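Local coordinates for glycoside Hydrolase Family 43_12 (PDB 7JVH), which probably hydrolyses glycosidic bonds in plant-derived xylans or arabinose-bearing polysaccharides, as a gut-metagenome member of glycoside hydrolase family 43, subfamily 12, at residues Glu478-Lys488 against Thr500-Leu511. Sequence-based numbering, arbitrary orientation.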
ATOM      1  N   GLU A 478     -20.894   1.444  31.422  1.00 65.77           N
ATOM      2  CA  GLU A 478     -22.231   0.945  31.725  1.00 65.82           C
ATOM      3  C   GLU A 478     -22.450   1.171  33.219  1.00 78.77           C
ATOM      4  O   GLU A 478     -21.833   0.503  34.043  1.00 87.34           O
ATOM      5  CB  GLU A 478     -22.359  -0.538  31.377  1.00 55.37           C
ATOM      6  CG  GLU A 478     -22.133  -0.841  29.901  1.00 54.49           C
ATOM      7  CD  GLU A 478     -22.336  -2.302  29.539  1.00 60.88           C
ATOM      8  OE1 GLU A 478     -22.815  -3.078  30.375  1.00 69.15           O
ATOM      9  OE2 GLU A 478     -21.988  -2.679  28.411  1.00 59.77           O
ATOM     10  N   GLY A 479     -23.324   2.130  33.553  1.00 79.04           N
ATOM     11  CA  GLY A 479     -23.462   2.651  34.897  1.00 79.52           C
ATOM     12  C   GLY A 479     -22.314   3.623  35.137  1.00 80.09           C
ATOM     13  O   GLY A 479     -21.977   4.436  34.267  1.00 74.10           O
ATOM     14  N   LYS A 480     -21.721   3.549  36.330  1.00 91.33           N
ATOM     15  CA  LYS A 480     -20.503   4.290  36.650  1.00106.99           C
ATOM     16  C   LYS A 480     -19.397   3.247  36.752  1.00106.54           C
ATOM     17  O   LYS A 480     -18.645   3.177  37.737  1.00116.28           O
ATOM     18  CB  LYS A 480     -20.645   5.117  37.943  1.00120.36           C
ATOM     19  CG  LYS A 480     -19.426   6.013  38.255  1.00124.38           C
ATOM     20  CD  LYS A 480     -18.988   6.861  37.058  1.00120.01           C
ATOM     21  CE  LYS A 480     -17.741   7.666  37.376  1.00112.58           C
ATOM     22  NZ  LYS A 480     -16.535   6.804  37.323  1.00108.83           N
ATOM     23  N   GLU A 481     -19.326   2.421  35.707  1.00 91.81           N
ATOM     24  CA  GLU A 481     -18.388   1.331  35.592  1.00 84.73           C
ATOM     25  C   GLU A 481     -17.981   1.134  34.134  1.00 76.52           C
ATOM     26  O   GLU A 481     -18.792   1.273  33.218  1.00 78.79           O
ATOM     27  CB  GLU A 481     -19.005   0.045  36.138  1.00 82.55           C
ATOM     28  CG  GLU A 481     -18.822  -0.119  37.647  1.00 95.65           C
ATOM     29  CD  GLU A 481     -18.921  -1.571  38.089  1.00102.94           C
ATOM     30  OE1 GLU A 481     -18.463  -2.450  37.289  1.00108.02           O
ATOM     31  OE2 GLU A 481     -19.444  -1.817  39.219  1.00 95.90           O
ATOM     32  N   GLN A 482     -16.707   0.776  33.939  1.00 68.36           N
ATOM     33  CA  GLN A 482     -16.176   0.441  32.632  1.00 58.30           C
ATOM     34  C   GLN A 482     -16.213  -1.056  32.378  1.00 56.09           C
ATOM     35  O   GLN A 482     -16.114  -1.853  33.299  1.00 60.01           O
ATOM     36  CB  GLN A 482     -14.779   1.025  32.435  1.00 50.51           C
ATOM     37  CG  GLN A 482     -14.774   2.523  32.164  1.00 58.07           C
ATOM     38  CD  GLN A 482     -15.239   3.319  33.350  1.00 56.15           C
ATOM     39  OE1 GLN A 482     -14.810   3.045  34.448  1.00 68.97           O
ATOM     40  NE2 GLN A 482     -16.107   4.287  33.145  1.00 67.83           N
ATOM     41  N   VAL A 483     -16.349  -1.413  31.096  1.00 44.16           N
ATOM     42  CA  VAL A 483     -16.407  -2.789  30.629  1.00 49.61           C
ATOM     43  C   VAL A 483     -15.497  -2.904  29.409  1.00 56.95           C
ATOM     44  O   VAL A 483     -15.188  -1.909  28.771  1.00 49.09           O
ATOM     45  CB  VAL A 483     -17.838  -3.187  30.245  1.00 44.20           C
ATOM     46  CG1 VAL A 483     -18.735  -3.125  31.451  1.00 40.82           C
ATOM     47  CG2 VAL A 483     -18.360  -2.278  29.128  1.00 58.77           C
ATOM     48  N   LEU A 484     -15.068  -4.127  29.098  1.00 53.84           N
ATOM     49  CA  LEU A 484     -14.350  -4.392  27.877  1.00 41.35           C
ATOM     50  C   LEU A 484     -15.210  -5.239  26.969  1.00 53.43           C
ATOM     51  O   LEU A 484     -15.775  -6.240  27.402  1.00 57.45           O
ATOM     52  CB  LEU A 484     -12.999  -5.086  28.133  1.00 43.97           C
ATOM     53  CG  LEU A 484     -11.795  -4.251  28.525  1.00 59.34           C
ATOM     54  CD1 LEU A 484     -10.626  -5.191  28.785  1.00 70.05           C
ATOM     55  CD2 LEU A 484     -11.449  -3.224  27.455  1.00 57.33           C
ATOM     56  N   VAL A 485     -15.301  -4.818  25.701  1.00 51.15           N
ATOM     57  CA  VAL A 485     -16.121  -5.473  24.706  1.00 59.30           C
ATOM     58  C   VAL A 485     -15.251  -5.834  23.489  1.00 54.29           C
ATOM     59  O   VAL A 485     -14.520  -4.997  22.965  1.00 43.06           O
ATOM     60  CB  VAL A 485     -17.310  -4.579  24.299  1.00 63.61           C
ATOM     61  CG1 VAL A 485     -18.176  -5.251  23.227  1.00 50.81           C
ATOM     62  CG2 VAL A 485     -18.151  -4.231  25.523  1.00 53.52           C
ATOM     63  N   LEU A 486     -15.329  -7.107  23.086  1.00 43.61           N
ATOM     64  CA  LEU A 486     -14.688  -7.613  21.901  1.00 50.86           C
ATOM     65  C   LEU A 486     -15.793  -7.899  20.873  1.00 60.24           C
ATOM     66  O   LEU A 486     -16.720  -8.672  21.147  1.00 58.63           O
ATOM     67  CB  LEU A 486     -13.905  -8.880  22.213  1.00 48.84           C
ATOM     68  CG  LEU A 486     -13.065  -9.528  21.111  1.00 51.26           C
ATOM     69  CD1 LEU A 486     -11.953  -8.637  20.611  1.00 43.69           C
ATOM     70  CD2 LEU A 486     -12.480 -10.832  21.648  1.00 52.02           C
ATOM     71  N   GLU A 487     -15.682  -7.261  19.700  1.00 48.94           N
ATOM     72  CA  GLU A 487     -16.639  -7.402  18.625  1.00 51.70           C
ATOM     73  C   GLU A 487     -15.954  -7.802  17.340  1.00 56.83           C
ATOM     74  O   GLU A 487     -14.827  -7.375  17.058  1.00 51.13           O
ATOM     75  CB  GLU A 487     -17.375  -6.086  18.402  1.00 57.76           C
ATOM     76  CG  GLU A 487     -18.485  -5.804  19.424  1.00 56.95           C
ATOM     77  CD  GLU A 487     -18.954  -4.367  19.394  1.00 60.80           C
ATOM     78  OE1 GLU A 487     -18.223  -3.490  18.861  1.00 65.36           O
ATOM     79  OE2 GLU A 487     -20.060  -4.110  19.906  1.00 61.35           O
ATOM     80  N   LYS A 488     -16.648  -8.633  16.553  1.00 54.13           N
ATOM     81  CA  LYS A 488     -16.270  -8.922  15.177  1.00 54.77           C
ATOM     82  C   LYS A 488     -17.392  -8.491  14.223  1.00 57.58           C
ATOM     83  O   LYS A 488     -18.577  -8.470  14.588  1.00 53.18           O
ATOM     84  CB  LYS A 488     -15.989 -10.407  15.004  1.00 43.55           C
ATOM     85  CG  LYS A 488     -17.197 -11.300  15.199  1.00 38.94           C
ATOM     86  CD  LYS A 488     -16.859 -12.744  14.938  1.00 39.63           C
ATOM     87  CE  LYS A 488     -18.080 -13.624  15.002  1.00 37.31           C
ATOM     88  NZ  LYS A 488     -17.646 -14.995  14.644  1.00 48.57           N
ATOM     89  N   THR A 500     -22.548  -7.036  13.169  1.00 55.22           N
ATOM     90  CA  THR A 500     -21.575  -6.979  14.239  1.00 58.37           C
ATOM     91  C   THR A 500     -22.046  -7.883  15.370  1.00 63.90           C
ATOM     92  O   THR A 500     -23.191  -7.814  15.783  1.00 62.08           O
ATOM     93  CB  THR A 500     -21.363  -5.544  14.751  1.00 52.69           C
ATOM     94  OG1 THR A 500     -20.956  -4.699  13.653  1.00 66.39           O
ATOM     95  CG2 THR A 500     -20.282  -5.519  15.854  1.00 44.93           C
ATOM     96  N   GLU A 501     -21.145  -8.752  15.843  1.00 63.20           N
ATOM     97  CA  GLU A 501     -21.399  -9.666  16.953  1.00 53.86           C
ATOM     98  C   GLU A 501     -20.434  -9.393  18.085  1.00 54.28           C
ATOM     99  O   GLU A 501     -19.278  -9.061  17.843  1.00 46.08           O
ATOM    100  CB  GLU A 501     -21.220 -11.107  16.508  1.00 51.06           C
ATOM    101  CG  GLU A 501     -22.107 -11.539  15.353  1.00 57.18           C
ATOM    102  CD  GLU A 501     -22.073 -13.062  15.181  1.00 66.99           C
ATOM    103  OE1 GLU A 501     -22.749 -13.758  15.984  1.00 76.18           O
ATOM    104  OE2 GLU A 501     -21.349 -13.563  14.270  1.00 83.18           O
ATOM    105  N   ILE A 502     -20.924  -9.524  19.323  1.00 51.55           N
ATOM    106  CA  ILE A 502     -20.087  -9.471  20.507  1.00 51.32           C
ATOM    107  C   ILE A 502     -19.488 -10.863  20.688  1.00 53.05           C
ATOM    108  O   ILE A 502     -20.214 -11.827  20.935  1.00 50.24           O
ATOM    109  CB  ILE A 502     -20.877  -9.080  21.773  1.00 56.22           C
ATOM    110  CG1 ILE A 502     -21.379  -7.632  21.671  1.00 54.69           C
ATOM    111  CG2 ILE A 502     -20.010  -9.245  23.017  1.00 38.58           C
ATOM    112  CD1 ILE A 502     -22.390  -7.275  22.748  1.00 49.76           C
ATOM    113  N   VAL A 503     -18.163 -10.952  20.546  1.00 41.62           N
ATOM    114  CA  VAL A 503     -17.428 -12.194  20.738  1.00 49.48           C
ATOM    115  C   VAL A 503     -17.264 -12.489  22.230  1.00 55.22           C
ATOM    116  O   VAL A 503     -17.467 -13.618  22.665  1.00 61.67           O
ATOM    117  CB  VAL A 503     -16.028 -12.139  20.079  1.00 51.27           C
ATOM    118  CG1 VAL A 503     -15.252 -13.408  20.374  1.00 42.68           C
ATOM    119  CG2 VAL A 503     -16.151 -11.931  18.576  1.00 49.55           C
ATOM    120  N   ALA A 504     -16.892 -11.456  22.999  1.00 45.50           N
ATOM    121  CA  ALA A 504     -16.631 -11.541  24.418  1.00 46.04           C
ATOM    122  C   ALA A 504     -16.880 -10.194  25.104  1.00 54.01           C
ATOM    123  O   ALA A 504     -16.921  -9.145  24.453  1.00 46.42           O
ATOM    124  CB  ALA A 504     -15.201 -11.979  24.670  1.00 38.38           C
ATOM    125  N   LYS A 505     -17.043 -10.248  26.430  1.00 47.29           N
ATOM    126  CA  LYS A 505     -17.311  -9.071  27.262  1.00 47.72           C
ATOM    127  C   LYS A 505     -16.964  -9.387  28.719  1.00 51.63           C
ATOM    128  O   LYS A 505     -17.346 -10.432  29.225  1.00 43.66           O
ATOM    129  CB  LYS A 505     -18.796  -8.669  27.117  1.00 45.30           C
ATOM    130  CG  LYS A 505     -19.183  -7.403  27.851  1.00 43.88           C
ATOM    131  CD  LYS A 505     -20.671  -7.180  27.908  1.00 51.73           C
ATOM    132  CE  LYS A 505     -20.964  -5.952  28.758  1.00 51.80           C
ATOM    133  NZ  LYS A 505     -22.386  -5.487  28.685  1.00 42.47           N
ATOM    134  N   GLU A 506     -16.229  -8.477  29.367  1.00 51.75           N
ATOM    135  CA  GLU A 506     -15.828  -8.605  30.779  1.00 50.28           C
ATOM    136  C   GLU A 506     -15.851  -7.238  31.457  1.00 53.45           C
ATOM    137  O   GLU A 506     -15.384  -6.257  30.883  1.00 62.13           O
ATOM    138  CB  GLU A 506     -14.406  -9.178  30.933  1.00 45.58           C
ATOM    139  CG  GLU A 506     -14.202 -10.587  30.429  1.00 40.64           C
ATOM    140  CD  GLU A 506     -14.899 -11.647  31.259  1.00 55.65           C
ATOM    141  OE1 GLU A 506     -15.370 -11.389  32.405  1.00 55.40           O
ATOM    142  OE2 GLU A 506     -14.976 -12.785  30.748  1.00 55.34           O
ATOM    143  N   PRO A 507     -16.382  -7.127  32.697  1.00 48.32           N
ATOM    144  CA  PRO A 507     -16.270  -5.885  33.462  1.00 41.76           C
ATOM    145  C   PRO A 507     -14.866  -5.704  34.015  1.00 53.93           C
ATOM    146  O   PRO A 507     -14.157  -6.683  34.203  1.00 53.11           O
ATOM    147  CB  PRO A 507     -17.274  -6.085  34.595  1.00 45.24           C
ATOM    148  CG  PRO A 507     -17.422  -7.558  34.730  1.00 43.42           C
ATOM    149  CD  PRO A 507     -17.123  -8.182  33.406  1.00 49.64           C
ATOM    150  N   ILE A 508     -14.466  -4.451  34.261  1.00 59.63           N
ATOM    151  CA  ILE A 508     -13.140  -4.140  34.804  1.00 62.45           C
ATOM    152  C   ILE A 508     -13.206  -3.108  35.949  1.00 66.11           C
ATOM    153  O   ILE A 508     -12.200  -2.458  36.270  1.00 63.03           O
ATOM    154  CB  ILE A 508     -12.201  -3.636  33.686  1.00 58.37           C
ATOM    155  CG1 ILE A 508     -12.777  -2.399  32.990  1.00 59.66           C
ATOM    156  CG2 ILE A 508     -12.002  -4.719  32.643  1.00 54.98           C
ATOM    157  CD1 ILE A 508     -11.788  -1.696  32.107  1.00 59.88           C
ATOM    158  N   GLY A 509     -14.388  -2.983  36.564  1.00 68.12           N
ATOM    159  CA  GLY A 509     -14.655  -2.021  37.605  1.00 73.69           C
ATOM    160  C   GLY A 509     -14.539  -0.597  37.092  1.00 78.07           C
ATOM    161  O   GLY A 509     -14.670  -0.308  35.882  1.00 81.25           O
ATOM    162  N   LYS A 510     -14.224   0.293  38.034  1.00 69.35           N
ATOM    163  CA  LYS A 510     -14.096   1.721  37.798  1.00 62.80           C
ATOM    164  C   LYS A 510     -12.675   2.097  37.427  1.00 64.89           C
ATOM    165  O   LYS A 510     -11.827   2.292  38.292  1.00 73.98           O
ATOM    166  CB  LYS A 510     -14.488   2.475  39.062  1.00 62.21           C
ATOM    167  CG  LYS A 510     -15.917   2.268  39.494  1.00 71.16           C
ATOM    168  CD  LYS A 510     -16.392   3.460  40.322  1.00 75.53           C
ATOM    169  CE  LYS A 510     -17.796   3.270  40.846  1.00 76.04           C
ATOM    170  NZ  LYS A 510     -18.484   4.579  41.070  1.00 79.22           N
ATOM    171  N   LEU A 511     -12.413   2.186  36.127  1.00 66.19           N
ATOM    172  CA  LEU A 511     -11.084   2.468  35.613  1.00 68.75           C
ATOM    173  C   LEU A 511     -10.504   3.771  36.193  1.00 69.52           C
ATOM    174  O   LEU A 511     -10.915   4.862  35.812  1.00 68.11           O
ATOM    175  CB  LEU A 511     -11.103   2.495  34.083  1.00 65.28           C
ATOM    176  CG  LEU A 511      -9.786   2.170  33.401  1.00 61.36           C
ATOM    177  CD1 LEU A 511      -9.344   0.747  33.698  1.00 50.19           C
ATOM    178  CD2 LEU A 511      -9.943   2.380  31.895  1.00 66.34           C
TER
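Q482 meets I508, G509 and L511 through three polar groups. Its backbone N donates to G509 O (3.0 Å), its carbonyl accepts I508 N, and its side-chain OE1 accepts L511 N at 3.1 Å. CG lies beside the backbone N (chi1 -76°) and the chain bends back at chi2 (67°), which brings OE1 over to L511, while NE2 bonds weakly to T477. Replacing Q482 by alanine would remove OE1 and would probably leave L511 N without this acceptor and the chain around it freer to shift. G509 has a positive phi (64°), which glycine takes up easily because it has no CB to clash.

Further along, L484 exchanges two backbone bonds with E506; the one from L484 N to E506 O (2.8 Å) is nearly straight. A classic beta bulge follows, with two residues, V503 and A504, set against the single residue L486. L486 O accepts V503 N at 2.8 Å and, weakly, A504 N, so one carbonyl serves two donors, and L486 N donates to A504 O. K488 and E501 then close the ladder with a reciprocal pair. The two antiparallel strands form a hairpin, 501-507 being the outermost strand of a six-stranded sheet in the C-terminal concanavalin A-like domain, a beta sandwich; 469-477 bonds to the other side of 482-489.

Side chains sort by face. L484, L486 and A504 point to the opposing sheet, where Y530, F528 and I539 receive them; small A504 sits beside L486, with A504 CB 4.2 Å from L486 CB. V503 CG1 meets L486 CD2. On the other face, V485 CG2 lies alongside the aliphatic stem of K505, whose extended chain carries NZ to the carboxylate of E478. K505 NZ forms a salt bridge with E478, through the syn lone pair of OE2 (2.8 Å) and, weakly, OE1; both residues are exposed, where long charged side chains can meet at the surface.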